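GTP pyrophosphokinase YjbM (PDB 5DEC) catalyses pyrophosphate transfer from ATP to GTP or GDP, making the stringent-response alarmone (p)ppGpp as a cooperative, allosterically activated homotetramer. Local coordinates at residues Leu17-Gln22 against Gly139-Leu144; Glu26-Leu31 against Ala81-Met86; Gln111-Ala116 against Arg124-Val129; Ile149-Met154 against Arg189-Met194. All blocks are in the same frame, centred on the assembly; numbering follows the deposited sequence.

Interaction 1: residues Leu17-Gln22 against Gly139-Leu144; sequences LVPYRQ and GEKHVL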
# COMPACT_ATOMS: atom_id res chain seq x y z
N LEU B 17 21.28 5.52 1.46
CA LEU B 17 20.34 4.76 0.65
C LEU B 17 18.96 5.42 0.53
O LEU B 17 18.15 5.03 -0.31
CB LEU B 17 20.18 3.36 1.22
CG LEU B 17 21.44 2.49 1.16
CD1 LEU B 17 21.15 1.14 1.79
CD2 LEU B 17 21.91 2.29 -0.28
N VAL B 18 18.71 6.41 1.39
CA VAL B 18 17.41 7.10 1.40
C VAL B 18 16.99 7.60 0.01
O VAL B 18 15.87 7.31 -0.43
CB VAL B 18 17.40 8.28 2.40
CG1 VAL B 18 16.25 9.19 2.10
CG2 VAL B 18 17.32 7.78 3.83
N PRO B 19 17.88 8.31 -0.71
CA PRO B 19 17.45 8.76 -2.05
C PRO B 19 17.16 7.60 -3.00
O PRO B 19 16.28 7.73 -3.86
CB PRO B 19 18.64 9.56 -2.57
CG PRO B 19 19.48 9.85 -1.38
CD PRO B 19 19.26 8.75 -0.42
N TYR B 20 17.91 6.51 -2.88
CA TYR B 20 17.71 5.36 -3.76
C TYR B 20 16.35 4.75 -3.50
O TYR B 20 15.63 4.39 -4.44
CB TYR B 20 18.81 4.31 -3.54
CG TYR B 20 20.14 4.77 -4.06
CD1 TYR B 20 20.48 4.58 -5.40
CD2 TYR B 20 21.04 5.44 -3.23
CE1 TYR B 20 21.70 5.01 -5.89
CE2 TYR B 20 22.26 5.87 -3.71
CZ TYR B 20 22.59 5.66 -5.04
OH TYR B 20 23.80 6.09 -5.51
N ARG B 21 15.98 4.61 -2.23
CA ARG B 21 14.66 4.09 -1.88
C ARG B 21 13.53 4.96 -2.39
O ARG B 21 12.50 4.46 -2.85
CB ARG B 21 14.52 3.91 -0.37
CG ARG B 21 15.37 2.80 0.17
CD ARG B 21 15.06 2.49 1.62
NE ARG B 21 16.04 1.54 2.12
CZ ARG B 21 17.03 1.85 2.94
NH1 ARG B 21 17.17 3.09 3.39
NH2 ARG B 21 17.88 0.91 3.33
N GLN B 22 13.69 6.28 -2.28
CA GLN B 22 12.66 7.20 -2.72
C GLN B 22 12.55 7.17 -4.27
O GLN B 22 11.46 7.18 -4.82
CB GLN B 22 12.94 8.62 -2.20
CG GLN B 22 11.89 9.68 -2.60
CD GLN B 22 10.50 9.42 -2.04
OE1 GLN B 22 10.35 8.75 -1.02
NE2 GLN B 22 9.49 9.96 -2.71
N GLY B 139 17.53 20.21 -2.77
CA GLY B 139 17.62 20.44 -4.21
C GLY B 139 17.49 19.15 -4.99
O GLY B 139 16.78 18.24 -4.57
N GLU B 140 18.18 19.06 -6.12
CA GLU B 140 18.11 17.86 -6.96
C GLU B 140 19.28 16.91 -6.72
O GLU B 140 20.41 17.32 -6.52
CB GLU B 140 18.09 18.24 -8.44
CG GLU B 140 16.74 18.63 -8.95
CD GLU B 140 16.69 18.65 -10.46
OE1 GLU B 140 17.71 19.04 -11.08
OE2 GLU B 140 15.65 18.27 -11.03
N LYS B 141 18.98 15.62 -6.81
CA LYS B 141 20.00 14.58 -6.82
C LYS B 141 19.70 13.60 -7.94
O LYS B 141 18.61 13.02 -7.99
CB LYS B 141 20.07 13.86 -5.48
CG LYS B 141 21.13 12.77 -5.40
CD LYS B 141 21.09 12.06 -4.06
CE LYS B 141 22.48 11.76 -3.51
NZ LYS B 141 23.40 11.22 -4.55
N HIS B 142 20.64 13.43 -8.86
CA HIS B 142 20.44 12.46 -9.93
C HIS B 142 20.90 11.08 -9.47
O HIS B 142 22.04 10.90 -9.06
CB HIS B 142 21.18 12.90 -11.20
CG HIS B 142 20.62 14.15 -11.81
ND1 HIS B 142 20.85 15.40 -11.28
CD2 HIS B 142 19.81 14.33 -12.87
CE1 HIS B 142 20.22 16.30 -12.00
NE2 HIS B 142 19.57 15.68 -12.98
N VAL B 143 19.98 10.11 -9.49
CA VAL B 143 20.35 8.76 -9.07
C VAL B 143 20.17 7.75 -10.19
O VAL B 143 19.24 7.84 -11.01
CB VAL B 143 19.55 8.29 -7.82
CG1 VAL B 143 19.59 9.35 -6.73
CG2 VAL B 143 18.15 7.96 -8.17
N LEU B 144 21.10 6.80 -10.24
CA LEU B 144 21.07 5.73 -11.22
C LEU B 144 20.10 4.67 -10.74
O LEU B 144 20.09 4.31 -9.56
CB LEU B 144 22.46 5.12 -11.41
CG LEU B 144 23.46 6.05 -12.07
CD1 LEU B 144 24.86 5.49 -11.94
CD2 LEU B 144 23.05 6.22 -13.53
O HOH W 1 24.39 8.76 -4.51
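At the edge of the Tyr20 ring, near its plane, lies the carbonyl oxygen of Leu144, 4.1 Å from Tyr20 CE1. Val143 reaches the same carbon obliquely, its CB 4.4 Å from Tyr20 CE1. The guanidinium of Arg21 has CB of Leu17 above one face, displaced toward the rim, while its NH2 forms a salt bridge with Glu14. Tyr20 has CG anti to the carbonyl carbon (chi1 -70°), and this torsion carries the ring down to the strand although its CB does not point straight there. One residue earlier, the Pro19 ring crosses the Lys141 chain obliquely, with Pro19 CB 3.8 Å from Lys141 CD, and Pro19 CB also faces Val143 CG1 at 4.3 Å. Lys141 starts with CG anti to the backbone N (chi1 -179°) and then bends at chi3 and chi4. The bend brings its ammonium to a bridging water, which accepts from Lys141 NZ at 2.7 Å and donates to Tyr20 OH at 2.9 Å, so a water, not a direct bond, links the two polar side-chain ends. The axes of 17-22 and 139-144 cross at 73°, 9.1 Å apart at their closest. Pro19 also touches Leu134 on the adjoining strand 126-136, whereas Tyr20 packs against Val54 of strand 49-54, a residue of the product site.

Interaction 2: residues Glu26-Leu31 against Ala81-Met86; sequences ELKVKL and AGLRIM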
# COMPACT_ATOMS: atom_id res chain seq x y z
N GLU B 26 9.05 6.21 -6.25
CA GLU B 26 8.45 7.12 -7.23
C GLU B 26 8.29 6.41 -8.57
O GLU B 26 7.24 6.50 -9.20
CB GLU B 26 9.29 8.39 -7.38
CG GLU B 26 9.22 9.27 -6.11
CD GLU B 26 9.92 10.61 -6.24
OE1 GLU B 26 10.23 11.04 -7.37
OE2 GLU B 26 10.17 11.24 -5.18
N LEU B 27 9.32 5.70 -9.00
CA LEU B 27 9.27 4.98 -10.26
C LEU B 27 8.29 3.82 -10.23
O LEU B 27 7.68 3.51 -11.25
CB LEU B 27 10.67 4.50 -10.64
CG LEU B 27 11.56 5.59 -11.23
CD1 LEU B 27 13.00 5.11 -11.28
CD2 LEU B 27 11.07 5.99 -12.62
N LYS B 28 8.13 3.17 -9.08
CA LYS B 28 7.11 2.11 -8.99
C LYS B 28 5.71 2.63 -9.29
O LYS B 28 4.97 2.03 -10.07
CB LYS B 28 7.11 1.45 -7.61
CG LYS B 28 8.18 0.36 -7.51
CD LYS B 28 8.47 -0.04 -6.07
CE LYS B 28 7.27 -0.62 -5.36
NZ LYS B 28 7.70 -1.08 -4.00
N VAL B 29 5.34 3.74 -8.67
CA VAL B 29 3.99 4.26 -8.89
C VAL B 29 3.82 4.73 -10.33
O VAL B 29 2.74 4.56 -10.94
CB VAL B 29 3.67 5.42 -7.91
CG1 VAL B 29 2.33 6.08 -8.26
CG2 VAL B 29 3.65 4.89 -6.52
N LYS B 30 4.87 5.35 -10.87
CA LYS B 30 4.84 5.79 -12.26
C LYS B 30 4.63 4.61 -13.21
O LYS B 30 3.72 4.61 -14.02
CB LYS B 30 6.14 6.52 -12.61
CG LYS B 30 6.18 7.99 -12.07
CD LYS B 30 7.59 8.55 -12.14
CE LYS B 30 7.66 10.03 -11.68
NZ LYS B 30 7.02 10.91 -12.68
N LEU B 31 5.47 3.60 -13.09
CA LEU B 31 5.41 2.47 -14.04
C LEU B 31 4.13 1.63 -13.89
O LEU B 31 3.59 1.09 -14.88
CB LEU B 31 6.65 1.62 -13.87
CG LEU B 31 7.96 2.34 -14.18
CD1 LEU B 31 9.13 1.42 -13.91
CD2 LEU B 31 7.98 2.82 -15.61
N ALA B 81 19.76 0.82 -6.90
CA ALA B 81 18.31 0.87 -7.05
C ALA B 81 17.91 0.06 -8.28
O ALA B 81 18.53 0.19 -9.34
CB ALA B 81 17.84 2.30 -7.18
N GLY B 82 16.88 -0.78 -8.15
CA GLY B 82 16.47 -1.59 -9.29
C GLY B 82 14.97 -1.78 -9.38
O GLY B 82 14.28 -1.91 -8.37
N LEU B 83 14.44 -1.80 -10.60
CA LEU B 83 13.05 -2.18 -10.81
C LEU B 83 12.98 -3.34 -11.77
O LEU B 83 13.90 -3.56 -12.57
CB LEU B 83 12.19 -1.03 -11.32
CG LEU B 83 11.74 -0.10 -10.19
CD1 LEU B 83 12.76 1.00 -9.98
CD2 LEU B 83 10.35 0.44 -10.42
N ARG B 84 11.90 -4.10 -11.69
CA ARG B 84 11.70 -5.15 -12.67
C ARG B 84 10.31 -5.02 -13.22
O ARG B 84 9.34 -4.90 -12.46
CB ARG B 84 11.92 -6.53 -12.07
CG ARG B 84 13.34 -6.64 -11.55
CD ARG B 84 13.83 -8.05 -11.34
NE ARG B 84 15.24 -8.00 -10.99
CZ ARG B 84 15.86 -8.89 -10.23
NH1 ARG B 84 15.21 -9.95 -9.77
NH2 ARG B 84 17.16 -8.74 -9.97
N ILE B 85 10.22 -5.04 -14.54
CA ILE B 85 8.94 -4.93 -15.21
C ILE B 85 8.69 -6.30 -15.86
O ILE B 85 9.50 -6.75 -16.66
CB ILE B 85 8.95 -3.82 -16.29
CG1 ILE B 85 9.28 -2.45 -15.66
CG2 ILE B 85 7.61 -3.77 -16.99
CD1 ILE B 85 9.43 -1.30 -16.71
N MET B 86 7.58 -6.94 -15.50
CA MET B 86 7.24 -8.27 -16.03
C MET B 86 6.15 -8.14 -17.08
O MET B 86 5.14 -7.48 -16.84
CB MET B 86 6.78 -9.20 -14.91
CG MET B 86 7.87 -10.13 -14.41
SD MET B 86 9.32 -9.25 -13.77
CE MET B 86 8.65 -8.52 -12.29
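Helix segment 26-31 runs almost along strand segment 81-86, with 17° between their directions and 9.7 Å between their axes. Leu83 is the main contributor from the strand. Its CG is anti to the carbonyl carbon (chi1 -82°); both its methyls, CD1 and CD2, lie 4.1 Å from Leu27 CB, and CD2 also meets Lys28 and Leu31. The tightest of these approaches is Leu83 CD2 to Lys28 CG at 3.6 Å, where the aliphatic base of the lysine crosses the leucine obliquely before its chain turns at chi3 and leads the ammonium away. Leu31 comes from the next turn, its CD1 3.8 Å from Leu83 CD2. The same Leu31 methyl, CD1, meets Ile85 CD1 at 3.9 Å, the two chains crossing at about a right angle. Leu83 and Ile85 both point their CB at the helix. On the sheet, Val145 of strand 139-151 adds to the same apolar layer by touching both Leu27 and Leu83. The helix thus packs on one face of the mixed sheet of the RelA/SpoT synthetase: Lys28 to Leu31 belong to the allosteric alarmone site shared between subunits, and Arg84, whose CB points away from the helix, binds ATP.

Interaction 3: residues Gln111-Ala116 against Arg124-Val129; sequences QRDYIA and RSYHLV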
# COMPACT_ATOMS: atom_id res chain seq x y z
N GLN B 111 21.99 0.61 -21.74
CA GLN B 111 21.10 -0.52 -22.00
C GLN B 111 21.90 -1.76 -22.41
O GLN B 111 23.01 -1.64 -22.91
CB GLN B 111 20.08 -0.16 -23.07
CG GLN B 111 20.65 0.04 -24.47
CD GLN B 111 19.56 0.25 -25.51
OE1 GLN B 111 18.62 -0.54 -25.60
NE2 GLN B 111 19.67 1.33 -26.28
N ARG B 112 21.33 -2.95 -22.19
CA ARG B 112 21.95 -4.16 -22.71
C ARG B 112 20.89 -5.25 -22.82
O ARG B 112 20.06 -5.43 -21.92
CB ARG B 112 23.13 -4.60 -21.85
CG ARG B 112 23.78 -5.90 -22.34
CD ARG B 112 25.02 -6.26 -21.53
NE ARG B 112 25.63 -7.51 -22.00
CZ ARG B 112 26.79 -7.98 -21.55
NH1 ARG B 112 27.46 -7.32 -20.62
NH2 ARG B 112 27.28 -9.12 -22.04
N ASP B 113 20.95 -6.01 -23.91
CA ASP B 113 19.88 -6.93 -24.29
C ASP B 113 20.34 -8.38 -24.21
O ASP B 113 20.98 -8.89 -25.13
CB ASP B 113 19.40 -6.59 -25.71
CG ASP B 113 18.12 -7.33 -26.09
OD1 ASP B 113 17.54 -8.01 -25.23
OD2 ASP B 113 17.69 -7.20 -27.26
N TYR B 114 20.00 -9.06 -23.11
CA TYR B 114 20.29 -10.48 -22.99
C TYR B 114 19.14 -11.34 -23.54
O TYR B 114 19.12 -12.55 -23.36
CB TYR B 114 20.52 -10.88 -21.53
CG TYR B 114 21.65 -10.18 -20.81
CD1 TYR B 114 21.46 -8.94 -20.21
CD2 TYR B 114 22.91 -10.76 -20.72
CE1 TYR B 114 22.49 -8.30 -19.54
CE2 TYR B 114 23.95 -10.13 -20.05
CZ TYR B 114 23.73 -8.90 -19.46
OH TYR B 114 24.76 -8.28 -18.80
N ILE B 115 18.19 -10.70 -24.21
CA ILE B 115 17.13 -11.41 -24.91
C ILE B 115 17.57 -11.69 -26.34
O ILE B 115 17.30 -12.76 -26.89
CB ILE B 115 15.80 -10.62 -24.90
CG1 ILE B 115 15.38 -10.35 -23.46
CG2 ILE B 115 14.70 -11.39 -25.63
CD1 ILE B 115 14.05 -9.70 -23.36
N ALA B 116 18.25 -10.71 -26.93
CA ALA B 116 18.76 -10.81 -28.30
C ALA B 116 19.68 -12.00 -28.47
O ALA B 116 19.33 -12.97 -29.16
CB ALA B 116 19.49 -9.52 -28.68
N ARG B 124 17.75 -14.81 -19.50
CA ARG B 124 17.06 -13.96 -20.46
C ARG B 124 16.48 -12.73 -19.74
O ARG B 124 15.71 -12.89 -18.79
CB ARG B 124 15.97 -14.80 -21.12
CG ARG B 124 16.54 -15.97 -21.91
CD ARG B 124 15.49 -17.07 -22.11
NE ARG B 124 14.29 -16.62 -22.79
CZ ARG B 124 13.05 -16.84 -22.34
NH1 ARG B 124 12.86 -17.46 -21.18
NH2 ARG B 124 12.01 -16.40 -23.03
N SER B 125 16.82 -11.53 -20.22
CA SER B 125 16.35 -10.26 -19.62
C SER B 125 16.82 -9.06 -20.44
O SER B 125 17.91 -9.08 -21.02
CB SER B 125 16.82 -10.12 -18.17
OG SER B 125 16.25 -8.99 -17.52
N TYR B 126 16.00 -8.02 -20.51
CA TYR B 126 16.48 -6.77 -21.09
C TYR B 126 16.80 -5.77 -19.98
O TYR B 126 15.98 -5.55 -19.09
CB TYR B 126 15.45 -6.17 -22.03
CG TYR B 126 15.85 -4.83 -22.59
CD1 TYR B 126 16.65 -4.74 -23.71
CD2 TYR B 126 15.43 -3.65 -21.98
CE1 TYR B 126 17.01 -3.51 -24.23
CE2 TYR B 126 15.79 -2.42 -22.48
CZ TYR B 126 16.58 -2.36 -23.61
OH TYR B 126 16.93 -1.13 -24.12
N HIS B 127 17.97 -5.14 -20.04
CA HIS B 127 18.34 -4.17 -19.02
C HIS B 127 18.45 -2.77 -19.60
O HIS B 127 18.97 -2.57 -20.70
CB HIS B 127 19.68 -4.52 -18.37
CG HIS B 127 19.71 -5.83 -17.66
ND1 HIS B 127 20.66 -6.14 -16.72
CD2 HIS B 127 18.89 -6.91 -17.73
CE1 HIS B 127 20.44 -7.36 -16.25
NE2 HIS B 127 19.37 -7.84 -16.85
N LEU B 128 17.98 -1.79 -18.84
CA LEU B 128 18.40 -0.42 -19.10
C LEU B 128 18.67 0.31 -17.79
O LEU B 128 18.23 -0.11 -16.72
CB LEU B 128 17.39 0.33 -19.96
CG LEU B 128 15.95 0.50 -19.54
CD1 LEU B 128 15.78 1.76 -18.74
CD2 LEU B 128 15.13 0.59 -20.80
N VAL B 129 19.41 1.40 -17.87
CA VAL B 129 19.76 2.17 -16.70
C VAL B 129 19.29 3.60 -16.94
O VAL B 129 19.60 4.16 -17.98
CB VAL B 129 21.27 2.17 -16.43
CG1 VAL B 129 21.58 3.02 -15.22
CG2 VAL B 129 21.79 0.74 -16.26
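Tyr126 has CG anti to its backbone N (chi1 176°), and Gln111 holds CG in the crowded position between N and the carbonyl carbon (chi1 68°); these torsions bring hydroxyl and amide into contact. Tyr126 OH donates to Gln111 OE1 at a very short 2.3 Å, from above the carbonyl plane, with amide and ring planes nearly perpendicular. The backbones form an antiparallel ladder at the edge of the sheet: Arg112 and His127 are a hydrogen-bonded pair, Arg112 N to His127 O and His127 N to Arg112 O both measuring 2.8 Å, flanked by the non-hydrogen-bonded pairs Gln111-Leu128 and Asp113-Tyr126. Tyr114 N still bonds Ser125 O at 3.0 Å, nearly along the C=O axis, before Asp113 OD1 accepts from Ile115 N at 2.9 Å in an Asx turn. On the face carrying Arg112 and His127, both product-binding residues, Tyr114 sends its edge onto the imidazole, CE1 over the ring centre, centroids 5.0 Å apart and planes at 54°. An alanine at His127 would remove the imidazole that receives Tyr114 and bonds Tyr123 OH through NE2, and would probably loosen this part of the product site. Ile115 CD1 closes against Tyr126 CB at 4.0 Å.

Interaction 4: residues Ile149-Met154 against Arg189-Met194; sequences IRTLAM and RLDEEM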
# COMPACT_ATOMS: atom_id res chain seq x y z
N ILE B 149 13.48 -5.58 -17.94
CA ILE B 149 12.19 -5.95 -18.51
C ILE B 149 12.26 -7.45 -18.87
O ILE B 149 13.18 -7.88 -19.54
CB ILE B 149 11.88 -5.11 -19.75
CG1 ILE B 149 12.24 -3.63 -19.48
CG2 ILE B 149 10.38 -5.27 -20.16
CD1 ILE B 149 12.08 -2.76 -20.72
N ARG B 150 11.29 -8.23 -18.40
CA ARG B 150 11.32 -9.69 -18.53
C ARG B 150 9.95 -10.23 -18.81
O ARG B 150 8.98 -9.66 -18.34
CB ARG B 150 11.82 -10.34 -17.23
CG ARG B 150 13.17 -9.92 -16.72
CD ARG B 150 13.38 -10.50 -15.33
NE ARG B 150 14.77 -10.41 -14.90
CZ ARG B 150 15.20 -10.88 -13.74
NH1 ARG B 150 14.36 -11.47 -12.91
NH2 ARG B 150 16.49 -10.79 -13.42
N THR B 151 9.85 -11.34 -19.53
CA THR B 151 8.57 -12.05 -19.52
C THR B 151 8.41 -12.73 -18.18
O THR B 151 9.38 -12.87 -17.43
CB THR B 151 8.43 -13.11 -20.65
OG1 THR B 151 9.47 -14.09 -20.50
CG2 THR B 151 8.56 -12.47 -22.04
N LEU B 152 7.19 -13.16 -17.89
CA LEU B 152 6.89 -13.91 -16.68
C LEU B 152 7.77 -15.17 -16.57
O LEU B 152 8.28 -15.48 -15.49
CB LEU B 152 5.40 -14.30 -16.67
CG LEU B 152 4.39 -13.15 -16.59
CD1 LEU B 152 2.94 -13.61 -16.85
CD2 LEU B 152 4.49 -12.45 -15.25
N ALA B 153 7.93 -15.88 -17.68
CA ALA B 153 8.69 -17.12 -17.70
C ALA B 153 10.18 -16.88 -17.50
O ALA B 153 10.84 -17.63 -16.77
CB ALA B 153 8.44 -17.85 -19.02
N MET B 154 10.72 -15.84 -18.14
CA MET B 154 12.09 -15.38 -17.90
C MET B 154 12.30 -15.02 -16.43
O MET B 154 13.34 -15.33 -15.84
CB MET B 154 12.39 -14.13 -18.73
CG MET B 154 12.45 -14.36 -20.22
SD MET B 154 12.28 -12.81 -21.16
CE MET B 154 13.49 -11.76 -20.52
N ARG B 189 10.87 -21.96 -24.78
CA ARG B 189 9.87 -22.54 -25.67
C ARG B 189 8.45 -22.12 -25.30
O ARG B 189 7.63 -21.92 -26.18
CB ARG B 189 9.92 -24.07 -25.68
CG ARG B 189 11.07 -24.61 -26.53
CD ARG B 189 10.96 -26.12 -26.66
NE ARG B 189 11.30 -26.79 -25.42
CZ ARG B 189 12.51 -27.23 -25.09
NH1 ARG B 189 13.52 -27.10 -25.94
NH2 ARG B 189 12.69 -27.82 -23.92
N LEU B 190 8.18 -22.00 -24.01
CA LEU B 190 6.87 -21.52 -23.59
C LEU B 190 6.63 -20.11 -24.13
O LEU B 190 5.55 -19.83 -24.65
CB LEU B 190 6.75 -21.54 -22.05
CG LEU B 190 5.51 -20.89 -21.44
CD1 LEU B 190 4.25 -21.52 -22.01
CD2 LEU B 190 5.54 -21.01 -19.93
N ASP B 191 7.64 -19.24 -24.03
CA ASP B 191 7.48 -17.88 -24.54
C ASP B 191 7.24 -17.89 -26.06
O ASP B 191 6.44 -17.11 -26.55
CB ASP B 191 8.71 -17.02 -24.20
CG ASP B 191 8.60 -16.37 -22.81
OD1 ASP B 191 7.46 -16.25 -22.29
OD2 ASP B 191 9.65 -16.02 -22.23
N GLU B 192 7.91 -18.79 -26.78
CA GLU B 192 7.71 -18.90 -28.22
C GLU B 192 6.28 -19.29 -28.57
O GLU B 192 5.67 -18.69 -29.45
CB GLU B 192 8.67 -19.93 -28.84
CG GLU B 192 10.14 -19.54 -28.81
CD GLU B 192 11.07 -20.70 -29.21
OE1 GLU B 192 10.58 -21.72 -29.74
OE2 GLU B 192 12.29 -20.59 -28.98
N GLU B 193 5.73 -20.27 -27.86
CA GLU B 193 4.36 -20.71 -28.09
C GLU B 193 3.38 -19.59 -27.76
O GLU B 193 2.38 -19.40 -28.44
CB GLU B 193 4.01 -21.95 -27.24
CG GLU B 193 4.82 -23.19 -27.55
CD GLU B 193 4.78 -23.57 -29.03
OE1 GLU B 193 3.73 -23.40 -29.69
OE2 GLU B 193 5.81 -24.06 -29.53
N MET B 194 3.68 -18.84 -26.70
CA MET B 194 2.87 -17.69 -26.33
C MET B 194 2.91 -16.64 -27.44
O MET B 194 1.88 -16.06 -27.80
CB MET B 194 3.35 -17.09 -25.00
CG MET B 194 2.97 -17.91 -23.77
SD MET B 194 1.21 -18.23 -23.62
CE MET B 194 1.10 -19.09 -22.06
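Thr151 and Asp191 meet tip to tip: the hydroxyl OG1 of Thr151 donates to Asp191 OD2 at 2.6 Å, using the syn lone pair of that oxygen. The approach depends on two torsions. Thr151 sets OG1 in the crowded position between the backbone N and the carbonyl carbon (chi1 60°), and Asp191 keeps CG anti to its carbonyl carbon (chi1 -86°). Carbon atoms surround the carboxylate: Ala153 CB lies 3.8 Å from Asp191 OD1, and Met154 CG comes within 3.8 Å of Asp191 OD2, crossing the carboxylate chain at about a right angle. Ala153 CB also makes an apolar contact with Leu190 CD2 at 4.4 Å. The same hydroxyl has a second task, since Thr151 OG1 also accepts from Met154 N at 3.2 Å with an angle of 165°. In return Thr151 N makes a weak bond to Met154 SD, at 3.3 Å. A valine at Thr151 would lack the hydroxyl and would probably lose both the helix cap and the link to Asp191. Further out, Asp191 OD2 also forms a salt bridge with Arg124 NH2, so one buried oxygen is gripped by a hydroxyl and a cation, which is likely to keep the carboxylate ionised. Leu190 also packs on Ala186 of the third subunit, and Glu193 forms a salt bridge with Arg182 of that subunit. Thr151 and Met154 form a capping box where strand 139-151 passes directly into helix 152-167, and Asp191 fastens this junction to the C-terminal helix 174-202.

How the interactions relate
From the N terminus, helix 11-38 enters first and opens both interaction 1 and interaction 2. Interaction 2 closes at strand 81-87, well before interaction 1 closes at strand 139-151, so its loop lies wholly within the longer one. The short loop closed by interaction 3, between the antiparallel strands 107-113 and 126-136, also falls within that span and follows interaction 2 in series. Interaction 4 opens only after interaction 1 has closed, further along the same strand. Each has at least one segment on the sheet, where Ile85 O meets Arg150 N at 2.9 Å, tying interactions 2 and 4. Interactions 3 and 4 also share the Arg124-Asp191 salt bridge, which reaches helix 174-202, off the sheet.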